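Local coordinates for protein diaminopimelate decarboxylase (Psychromonas ingrahamii, PDB 4XG1) that probably catalyses the pyridoxal-phosphate-dependent decarboxylation of meso-diaminopimelate to L-lysine, the last step of lysine biosynthesis by this pathway, at residues I128-K139 / V182-L192; N383-E392 / R404-L412. All blocks are in the same frame, centred on the assembly; numbering follows the deposited sequence.

Interaction 1: residues I128-K139 / V182-L192; sequences ISELYRINSVAK and VYKIASDLEFL. With K (potassium ion), chain O.
Two neighbouring outer helices of the alpha/beta (TIM) barrel pack side by side where Leu-131, Asn-135 and Lys-139 of one meet Val-182, Phe-191 and Leu-192 of the other helix, the turn after it and the start of strand 192-198. As the barrel's repeated beta-alpha-beta crossovers demand, the helices run almost parallel, their axes 13° apart and 10.6 Å at closest approach. At their beginnings the contact is purely apolar: Ile-128 CG1 lies 3.6 Å from Val-182 CG1, the two side chains crossing at about a right angle. One turn on, Leu-131 reaches over with both methyls, CD1 near Val-182 O and Ile-185 CG2, and CD2 within 3.7 Å of Leu-192 CD1. On the outer side the ring of Tyr-132 rests against Ile-185 CG2 and Leu-189 CD2.

The polar element is Asn-135. With CG anti to the backbone N (chi1 -177°), its amide reaches the turn after helix 179-188, and OD1 accepts the backbone N-H of Phe-191 at 2.9 Å. The donor lies nearly on the line of the C=O bond (160°), although its own N-H is bent away from linearity. Against the backbone of Asn-135 packs Leu-192 CD2, 3.6 Å from Asn-135 CB and also meeting Ile-134 CG2. Phe-191 turns its ring to Lys-139, near the C-terminal end of the helix, in a CH-pi contact, Lys-139 CA standing 3.8 Å from the ring centroid, while the lysine's CB and CG cover the same ring. A potassium ion gathers the carbonyl oxygens of Ser-187, Leu-189 and Leu-192 with one water, drawing together helix end, turn and strand start.

Inward, Leu-131 and Ile-134 sit on strand 122-125, and Ala-138 and Leu-192 touch Ala-145 of strand 145-152. Elsewhere on helix 128-140, Arg-133 packs against helix 109-117 and forms a salt bridge with Glu-291 of the second subunit.

Interaction 2: residues N383-E392 / R404-L412; sequences NYNSRCRAAE and REREELKDL. With LLP ((2S)-2-amino-6-[[3-hydroxy-2-methyl-5-(phosphonooxymethyl)pyridin-4-yl]methylideneamino]hexanoic acid), chain L.
The carboxylate of Glu-407 is gripped by three groups of segment 383-392. Its OE1 takes the ND2 of Asn-383 at 2.7 Å through the syn lone pair, amide and carboxylate being nearly coplanar, and also accepts the backbone N-H of Arg-389 at 2.9 Å, which comes from above the carboxylate plane. OE2 receives Arg-389 NE at 3.1 Å in an almost straight salt bridge (169°); the donor's guanidinium offers its edge, with its plane turned 74° from that of the carboxylate. Arg-404 NH2 adds a weak hydrogen bond to OE2, completing a salt-bridge network. The second N-H of Asn-383 ND2 goes to Arg-387 O, so the amide's rotation is fixed by both hydrogens.

This network adjoins the base of a beta hairpin, strands 391-396 and 399-404, where Glu-392 and Arg-404 form an antiparallel hydrogen-bonded pair. The chains continue alongside each other beyond it, Glu-407 N donating to Arg-389 O. Farther along, Cys-388 SG lies 3.8 Å from Leu-409 CD2, and Leu-412 sends CD1 to Ser-386 and CD2 against Asn-383 ND2.

Across the dimer interface, Arg-389 NH1 bonds Asn-383 OD1 of the second subunit, reciprocally, and Arg-404 NH1 pairs with Glu-416 of that subunit. Tyr-384 OH, hydrogen-bonded to Glu-349, stands 3.2 Å from the alpha-amino N of the bound pyridoxal-phosphate-lysine adduct (LLP).

How the interactions relate
Interaction 1 joins neighbouring helices on the outside of the barrel, away from the annotated sites; interaction 2 ties a loop that borders the active site to the chain leaving a hairpin of the other, mixed sheet. Their centres are 42 Å apart and they share no secondary-structure element. Both are partly buried and cover similar areas, yet the helix pair relies on aliphatic and aromatic contacts with a single cross-segment hydrogen bond, whereas the loop pair is knit by charged groups and backbone bonds. Both reach the second subunit, interaction 2 through many more of its residues.

Interaction 1: residues I128-K139 / V182-L192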
# COMPACT_ATOMS: atom_id res chain seq x y z
N ILE B 128 -18.88 -14.33 15.91
CA ILE B 128 -19.38 -15.56 16.47
C ILE B 128 -18.77 -16.70 15.70
O ILE B 128 -18.21 -17.64 16.31
CB ILE B 128 -20.92 -15.62 16.37
CG1 ILE B 128 -21.55 -14.64 17.35
CG2 ILE B 128 -21.41 -17.02 16.70
CD1 ILE B 128 -23.02 -14.34 17.04
N SER B 129 -18.85 -16.62 14.37
CA SER B 129 -18.20 -17.62 13.52
C SER B 129 -16.78 -17.92 13.98
O SER B 129 -16.33 -19.06 13.91
CB SER B 129 -18.14 -17.15 12.10
OG SER B 129 -19.17 -17.71 11.33
N GLU B 130 -16.08 -16.89 14.47
CA GLU B 130 -14.66 -17.01 14.83
C GLU B 130 -14.49 -17.83 16.10
O GLU B 130 -13.56 -18.64 16.19
CB GLU B 130 -14.00 -15.62 14.99
CG GLU B 130 -12.51 -15.64 15.33
CD GLU B 130 -11.99 -14.30 15.85
OE1 GLU B 130 -12.60 -13.22 15.57
OE2 GLU B 130 -10.91 -14.29 16.48
N LEU B 131 -15.38 -17.61 17.08
CA LEU B 131 -15.44 -18.46 18.27
C LEU B 131 -15.46 -19.94 17.88
O LEU B 131 -14.72 -20.72 18.42
CB LEU B 131 -16.65 -18.15 19.11
CG LEU B 131 -16.62 -16.90 19.96
CD1 LEU B 131 -17.97 -16.74 20.61
CD2 LEU B 131 -15.57 -16.89 21.02
N TYR B 132 -16.32 -20.31 16.96
CA TYR B 132 -16.44 -21.72 16.60
C TYR B 132 -15.16 -22.21 15.98
O TYR B 132 -14.75 -23.34 16.20
CB TYR B 132 -17.65 -21.97 15.67
CG TYR B 132 -19.00 -21.74 16.38
CD1 TYR B 132 -19.36 -22.50 17.50
CD2 TYR B 132 -19.89 -20.75 15.96
CE1 TYR B 132 -20.56 -22.28 18.17
CE2 TYR B 132 -21.10 -20.53 16.62
CZ TYR B 132 -21.42 -21.30 17.73
OH TYR B 132 -22.60 -21.10 18.39
N ARG B 133 -14.54 -21.36 15.17
CA ARG B 133 -13.33 -21.75 14.48
C ARG B 133 -12.22 -21.98 15.50
O ARG B 133 -11.48 -22.95 15.41
CB ARG B 133 -12.93 -20.70 13.47
CG ARG B 133 -11.60 -21.04 12.81
CD ARG B 133 -11.23 -20.06 11.72
NE ARG B 133 -12.02 -20.26 10.53
CZ ARG B 133 -11.85 -19.59 9.40
NH1 ARG B 133 -10.93 -18.68 9.31
NH2 ARG B 133 -12.60 -19.85 8.36
N ILE B 134 -12.11 -21.09 16.46
CA ILE B 134 -11.05 -21.19 17.41
C ILE B 134 -11.25 -22.46 18.21
O ILE B 134 -10.35 -23.29 18.32
CB ILE B 134 -11.00 -19.99 18.35
CG1 ILE B 134 -10.57 -18.75 17.56
CG2 ILE B 134 -10.03 -20.23 19.50
CD1 ILE B 134 -10.54 -17.47 18.36
N ASN B 135 -12.45 -22.60 18.76
CA ASN B 135 -12.80 -23.74 19.57
C ASN B 135 -12.52 -25.02 18.80
O ASN B 135 -12.00 -25.99 19.36
CB ASN B 135 -14.27 -23.69 19.95
CG ASN B 135 -14.67 -24.84 20.85
OD1 ASN B 135 -14.33 -24.86 22.04
ND2 ASN B 135 -15.39 -25.79 20.29
N SER B 136 -12.87 -25.01 17.52
CA SER B 136 -12.66 -26.15 16.66
C SER B 136 -11.17 -26.52 16.50
O SER B 136 -10.80 -27.70 16.54
CB SER B 136 -13.27 -25.87 15.31
OG SER B 136 -12.97 -26.89 14.38
N VAL B 137 -10.32 -25.51 16.37
CA VAL B 137 -8.87 -25.74 16.25
C VAL B 137 -8.23 -26.12 17.60
O VAL B 137 -7.35 -26.97 17.66
CB VAL B 137 -8.16 -24.49 15.65
CG1 VAL B 137 -6.66 -24.51 15.88
CG2 VAL B 137 -8.48 -24.39 14.16
N ALA B 138 -8.66 -25.45 18.66
CA ALA B 138 -8.22 -25.76 20.04
C ALA B 138 -8.55 -27.22 20.40
O ALA B 138 -7.76 -27.93 21.02
CB ALA B 138 -8.91 -24.84 21.00
N LYS B 139 -9.73 -27.63 19.99
CA LYS B 139 -10.20 -28.98 20.19
C LYS B 139 -9.22 -29.91 19.51
O LYS B 139 -8.65 -30.78 20.16
CB LYS B 139 -11.61 -29.12 19.58
CG LYS B 139 -12.30 -30.44 19.86
CD LYS B 139 -13.56 -30.63 19.04
CE LYS B 139 -14.00 -32.09 18.98
NZ LYS B 139 -14.85 -32.38 17.78
N VAL B 182 -23.01 -13.62 23.51
CA VAL B 182 -21.89 -14.30 22.86
C VAL B 182 -20.91 -14.75 23.94
O VAL B 182 -20.27 -15.79 23.79
CB VAL B 182 -21.18 -13.49 21.73
CG1 VAL B 182 -22.14 -13.12 20.61
CG2 VAL B 182 -20.50 -12.25 22.28
N TYR B 183 -20.77 -13.96 24.99
CA TYR B 183 -19.94 -14.37 26.09
C TYR B 183 -20.46 -15.68 26.63
O TYR B 183 -19.69 -16.50 27.13
CB TYR B 183 -19.89 -13.31 27.17
CG TYR B 183 -18.62 -12.54 27.08
CD1 TYR B 183 -17.44 -13.07 27.56
CD2 TYR B 183 -18.58 -11.26 26.50
CE1 TYR B 183 -16.25 -12.34 27.50
CE2 TYR B 183 -17.39 -10.54 26.42
CZ TYR B 183 -16.23 -11.09 26.92
OH TYR B 183 -15.06 -10.38 26.88
N LYS B 184 -21.77 -15.85 26.54
CA LYS B 184 -22.41 -17.06 26.99
C LYS B 184 -21.95 -18.20 26.14
O LYS B 184 -21.48 -19.20 26.64
CB LYS B 184 -23.93 -16.93 26.92
CG LYS B 184 -24.71 -18.19 27.33
CD LYS B 184 -26.07 -17.82 27.94
CE LYS B 184 -26.79 -19.01 28.64
NZ LYS B 184 -26.21 -20.37 28.38
N ILE B 185 -22.14 -18.05 24.84
CA ILE B 185 -21.76 -19.07 23.86
C ILE B 185 -20.32 -19.50 24.08
O ILE B 185 -20.01 -20.68 24.00
CB ILE B 185 -21.89 -18.54 22.43
CG1 ILE B 185 -23.37 -18.38 22.06
CG2 ILE B 185 -21.22 -19.48 21.44
CD1 ILE B 185 -23.65 -17.61 20.78
N ALA B 186 -19.46 -18.54 24.37
CA ALA B 186 -18.07 -18.83 24.65
C ALA B 186 -17.95 -19.72 25.87
O ALA B 186 -17.20 -20.70 25.85
CB ALA B 186 -17.29 -17.54 24.86
N SER B 187 -18.63 -19.34 26.96
CA SER B 187 -18.63 -20.12 28.21
C SER B 187 -19.05 -21.57 27.90
O SER B 187 -18.39 -22.51 28.31
CB SER B 187 -19.56 -19.53 29.25
OG SER B 187 -20.87 -19.88 28.91
N ASP B 188 -20.10 -21.73 27.11
CA ASP B 188 -20.57 -23.06 26.72
C ASP B 188 -19.58 -23.84 25.88
O ASP B 188 -19.74 -25.04 25.68
CB ASP B 188 -21.89 -22.97 25.93
CG ASP B 188 -23.08 -22.56 26.81
OD1 ASP B 188 -22.98 -22.62 28.07
OD2 ASP B 188 -24.13 -22.18 26.21
N LEU B 189 -18.58 -23.17 25.33
CA LEU B 189 -17.63 -23.87 24.50
C LEU B 189 -16.50 -24.35 25.38
O LEU B 189 -16.00 -23.63 26.29
CB LEU B 189 -17.16 -23.02 23.34
CG LEU B 189 -18.27 -22.80 22.31
CD1 LEU B 189 -17.96 -21.57 21.46
CD2 LEU B 189 -18.49 -24.02 21.45
N GLU B 190 -16.12 -25.59 25.06
CA GLU B 190 -15.36 -26.45 25.95
C GLU B 190 -13.91 -26.13 25.86
O GLU B 190 -13.21 -26.09 26.87
CB GLU B 190 -15.52 -27.90 25.55
CG GLU B 190 -15.34 -28.90 26.67
CD GLU B 190 -15.37 -30.33 26.12
OE1 GLU B 190 -15.89 -30.54 25.00
OE2 GLU B 190 -14.86 -31.23 26.81
N PHE B 191 -13.46 -25.89 24.62
CA PHE B 191 -12.05 -25.64 24.33
C PHE B 191 -11.67 -24.16 24.27
O PHE B 191 -10.55 -23.82 23.88
CB PHE B 191 -11.67 -26.43 23.08
CG PHE B 191 -11.67 -27.91 23.32
CD1 PHE B 191 -10.60 -28.50 24.00
CD2 PHE B 191 -12.77 -28.69 22.98
CE1 PHE B 191 -10.60 -29.85 24.26
CE2 PHE B 191 -12.77 -30.05 23.25
CZ PHE B 191 -11.69 -30.63 23.89
N LEU B 192 -12.58 -23.30 24.74
CA LEU B 192 -12.28 -21.89 24.95
C LEU B 192 -12.27 -21.59 26.39
O LEU B 192 -12.95 -22.25 27.16
CB LEU B 192 -13.35 -21.02 24.30
CG LEU B 192 -13.70 -21.30 22.84
CD1 LEU B 192 -14.66 -20.24 22.34
CD2 LEU B 192 -12.47 -21.37 21.95
K K O . -15.41 -21.65 28.66
O HOH W 1 -14.67 -19.82 30.42

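Interaction 2: residues N383-E392 / R404-L412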
# COMPACT_ATOMS: atom_id res chain seq x y z
N ASN B 383 5.96 -1.83 -3.68
CA ASN B 383 6.90 -1.74 -4.80
C ASN B 383 6.30 -1.13 -6.07
O ASN B 383 6.83 -1.33 -7.13
CB ASN B 383 7.44 -3.12 -5.14
CG ASN B 383 8.20 -3.73 -4.01
OD1 ASN B 383 7.80 -4.76 -3.47
ND2 ASN B 383 9.35 -3.12 -3.63
N TYR B 384 5.22 -0.37 -5.95
CA TYR B 384 4.55 0.16 -7.13
C TYR B 384 5.54 0.92 -8.03
O TYR B 384 6.46 1.57 -7.53
CB TYR B 384 3.39 1.01 -6.66
CG TYR B 384 2.48 1.58 -7.74
CD1 TYR B 384 2.10 0.84 -8.85
CD2 TYR B 384 2.03 2.88 -7.61
CE1 TYR B 384 1.27 1.38 -9.82
CE2 TYR B 384 1.20 3.43 -8.57
CZ TYR B 384 0.82 2.67 -9.67
OH TYR B 384 0.01 3.26 -10.60
N ASN B 385 5.38 0.79 -9.34
CA ASN B 385 6.35 1.29 -10.35
C ASN B 385 7.70 0.57 -10.23
O ASN B 385 8.71 1.06 -10.69
CB ASN B 385 6.59 2.78 -10.23
CG ASN B 385 5.45 3.63 -10.79
OD1 ASN B 385 5.61 4.84 -10.97
ND2 ASN B 385 4.27 3.02 -10.98
N SER B 386 7.70 -0.62 -9.62
CA SER B 386 8.89 -1.41 -9.48
C SER B 386 10.00 -0.61 -8.86
O SER B 386 11.14 -0.64 -9.32
CB SER B 386 9.33 -2.01 -10.82
OG SER B 386 8.39 -3.00 -11.25
N ARG B 387 9.65 0.09 -7.78
CA ARG B 387 10.59 0.82 -6.95
C ARG B 387 10.97 -0.07 -5.79
O ARG B 387 10.13 -0.77 -5.25
CB ARG B 387 9.95 2.10 -6.42
CG ARG B 387 9.69 3.09 -7.53
CD ARG B 387 8.79 4.23 -7.12
NE ARG B 387 9.24 4.86 -5.88
CZ ARG B 387 10.23 5.72 -5.76
NH1 ARG B 387 10.92 6.09 -6.83
NH2 ARG B 387 10.56 6.17 -4.55
N CYS B 388 12.22 -0.06 -5.41
CA CYS B 388 12.71 -0.83 -4.27
C CYS B 388 12.32 -0.16 -2.96
O CYS B 388 12.40 1.04 -2.86
CB CYS B 388 14.23 -0.91 -4.34
SG CYS B 388 14.76 -1.92 -5.71
N ARG B 389 11.95 -0.95 -1.99
CA ARG B 389 11.64 -0.41 -0.71
C ARG B 389 12.87 0.21 -0.04
O ARG B 389 13.99 -0.29 -0.18
CB ARG B 389 10.96 -1.43 0.25
CG ARG B 389 9.47 -1.46 -0.01
CD ARG B 389 8.68 -2.30 0.97
NE ARG B 389 8.68 -3.71 0.59
CZ ARG B 389 7.67 -4.55 0.73
NH1 ARG B 389 7.85 -5.77 0.33
NH2 ARG B 389 6.50 -4.19 1.24
N ALA B 390 12.59 1.27 0.69
CA ALA B 390 13.57 2.09 1.33
C ALA B 390 14.34 1.36 2.40
O ALA B 390 13.89 0.38 2.96
CB ALA B 390 12.88 3.28 1.97
N ALA B 391 15.52 1.88 2.66
CA ALA B 391 16.32 1.41 3.77
C ALA B 391 15.73 1.98 5.02
O ALA B 391 15.16 3.04 4.98
CB ALA B 391 17.77 1.84 3.62
N GLU B 392 15.86 1.26 6.11
CA GLU B 392 15.43 1.75 7.39
C GLU B 392 16.62 1.67 8.33
O GLU B 392 17.31 0.66 8.41
CB GLU B 392 14.28 0.90 7.93
CG GLU B 392 12.98 1.08 7.20
CD GLU B 392 11.95 0.06 7.58
OE1 GLU B 392 11.72 -0.86 6.78
OE2 GLU B 392 11.36 0.15 8.67
N ARG B 404 16.82 -2.26 8.26
CA ARG B 404 16.32 -2.92 7.07
C ARG B 404 17.03 -2.43 5.82
O ARG B 404 16.99 -1.26 5.48
CB ARG B 404 14.82 -2.75 6.92
CG ARG B 404 14.31 -3.35 5.63
CD ARG B 404 12.84 -3.76 5.66
NE ARG B 404 12.49 -4.27 4.33
CZ ARG B 404 11.86 -5.42 4.06
NH1 ARG B 404 11.43 -6.22 4.99
NH2 ARG B 404 11.62 -5.72 2.83
N GLU B 405 17.70 -3.35 5.16
CA GLU B 405 18.44 -3.02 3.96
C GLU B 405 17.50 -2.61 2.85
O GLU B 405 16.41 -3.22 2.65
CB GLU B 405 19.25 -4.20 3.51
CG GLU B 405 20.40 -4.55 4.44
CD GLU B 405 20.77 -6.05 4.33
OE1 GLU B 405 20.40 -6.73 3.31
OE2 GLU B 405 21.41 -6.58 5.27
N ARG B 406 17.92 -1.58 2.11
CA ARG B 406 17.25 -1.24 0.87
C ARG B 406 17.08 -2.53 0.02
O ARG B 406 18.02 -3.33 -0.12
CB ARG B 406 18.08 -0.20 0.11
CG ARG B 406 17.33 0.38 -1.06
CD ARG B 406 18.07 1.46 -1.80
NE ARG B 406 18.59 2.42 -0.85
CZ ARG B 406 17.88 3.40 -0.30
NH1 ARG B 406 16.59 3.58 -0.60
NH2 ARG B 406 18.48 4.24 0.50
N GLU B 407 15.92 -2.73 -0.56
CA GLU B 407 15.78 -3.85 -1.51
C GLU B 407 16.63 -3.63 -2.75
O GLU B 407 16.85 -2.51 -3.18
CB GLU B 407 14.34 -4.01 -1.93
CG GLU B 407 13.46 -4.41 -0.78
CD GLU B 407 11.99 -4.40 -1.13
OE1 GLU B 407 11.55 -3.78 -2.14
OE2 GLU B 407 11.25 -5.07 -0.36
N GLU B 408 17.13 -4.72 -3.31
CA GLU B 408 17.84 -4.69 -4.60
C GLU B 408 16.81 -5.00 -5.71
O GLU B 408 15.82 -5.67 -5.49
CB GLU B 408 18.93 -5.76 -4.66
CG GLU B 408 19.98 -5.69 -3.57
CD GLU B 408 20.95 -4.55 -3.77
OE1 GLU B 408 21.43 -4.24 -4.89
OE2 GLU B 408 21.29 -3.93 -2.74
N LEU B 409 17.11 -4.51 -6.91
CA LEU B 409 16.25 -4.69 -8.05
C LEU B 409 15.90 -6.15 -8.29
O LEU B 409 14.75 -6.47 -8.51
CB LEU B 409 16.87 -4.14 -9.33
CG LEU B 409 17.09 -2.64 -9.44
CD1 LEU B 409 17.84 -2.36 -10.74
CD2 LEU B 409 15.78 -1.89 -9.41
N LYS B 410 16.88 -7.04 -8.21
CA LYS B 410 16.62 -8.46 -8.45
C LYS B 410 15.68 -9.11 -7.42
O LYS B 410 15.13 -10.19 -7.68
CB LYS B 410 17.92 -9.24 -8.59
CG LYS B 410 18.75 -9.33 -7.30
CD LYS B 410 20.14 -9.87 -7.45
CE LYS B 410 20.98 -8.93 -8.26
NZ LYS B 410 21.83 -8.14 -7.33
N ASP B 411 15.42 -8.46 -6.31
CA ASP B 411 14.39 -8.93 -5.39
C ASP B 411 12.99 -8.66 -5.92
O ASP B 411 12.03 -9.26 -5.41
CB ASP B 411 14.51 -8.26 -4.00
CG ASP B 411 15.85 -8.58 -3.30
OD1 ASP B 411 16.36 -9.72 -3.53
OD2 ASP B 411 16.33 -7.70 -2.48
N LEU B 412 12.84 -7.72 -6.85
CA LEU B 412 11.51 -7.30 -7.27
C LEU B 412 10.70 -8.45 -7.87
O LEU B 412 9.54 -8.58 -7.60
CB LEU B 412 11.56 -6.15 -8.25
CG LEU B 412 12.03 -4.79 -7.69
CD1 LEU B 412 12.33 -3.85 -8.83
CD2 LEU B 412 11.02 -4.17 -6.78
N1 LLP L . 1.33 5.89 -19.86
C2 LLP L . 1.81 6.84 -19.04
C2' LLP L . 2.95 7.69 -19.43
C3 LLP L . 1.25 7.07 -17.69
O3 LLP L . 1.68 8.03 -16.80
C4 LLP L . 0.16 6.25 -17.27
C4' LLP L . -0.33 6.66 -15.91
C5 LLP L . -0.34 5.26 -18.23
C6 LLP L . 0.28 5.11 -19.47
C5' LLP L . -1.50 4.45 -17.80
OP4 LLP L . -2.11 3.82 -18.90
P LLP L . -3.59 3.25 -18.73
OP1 LLP L . -4.35 4.42 -18.17
OP2 LLP L . -3.83 2.88 -20.17
OP3 LLP L . -3.48 1.93 -18.03
N LLP L . -3.17 3.23 -10.50
CA LLP L . -4.32 3.95 -11.08
CB LLP L . -4.23 4.24 -12.56
CG LLP L . -2.86 4.28 -13.16
CD LLP L . -2.17 5.56 -12.83
CE LLP L . -1.91 6.42 -14.06
NZ LLP L . -1.12 5.80 -15.11
C LLP L . -5.51 3.06 -10.98
O LLP L . -6.58 3.43 -11.48
OXT LLP L . -5.47 1.95 -10.45
O HOH W 2 14.71 2.34 -2.87
O HOH W 3 13.84 -2.48 2.37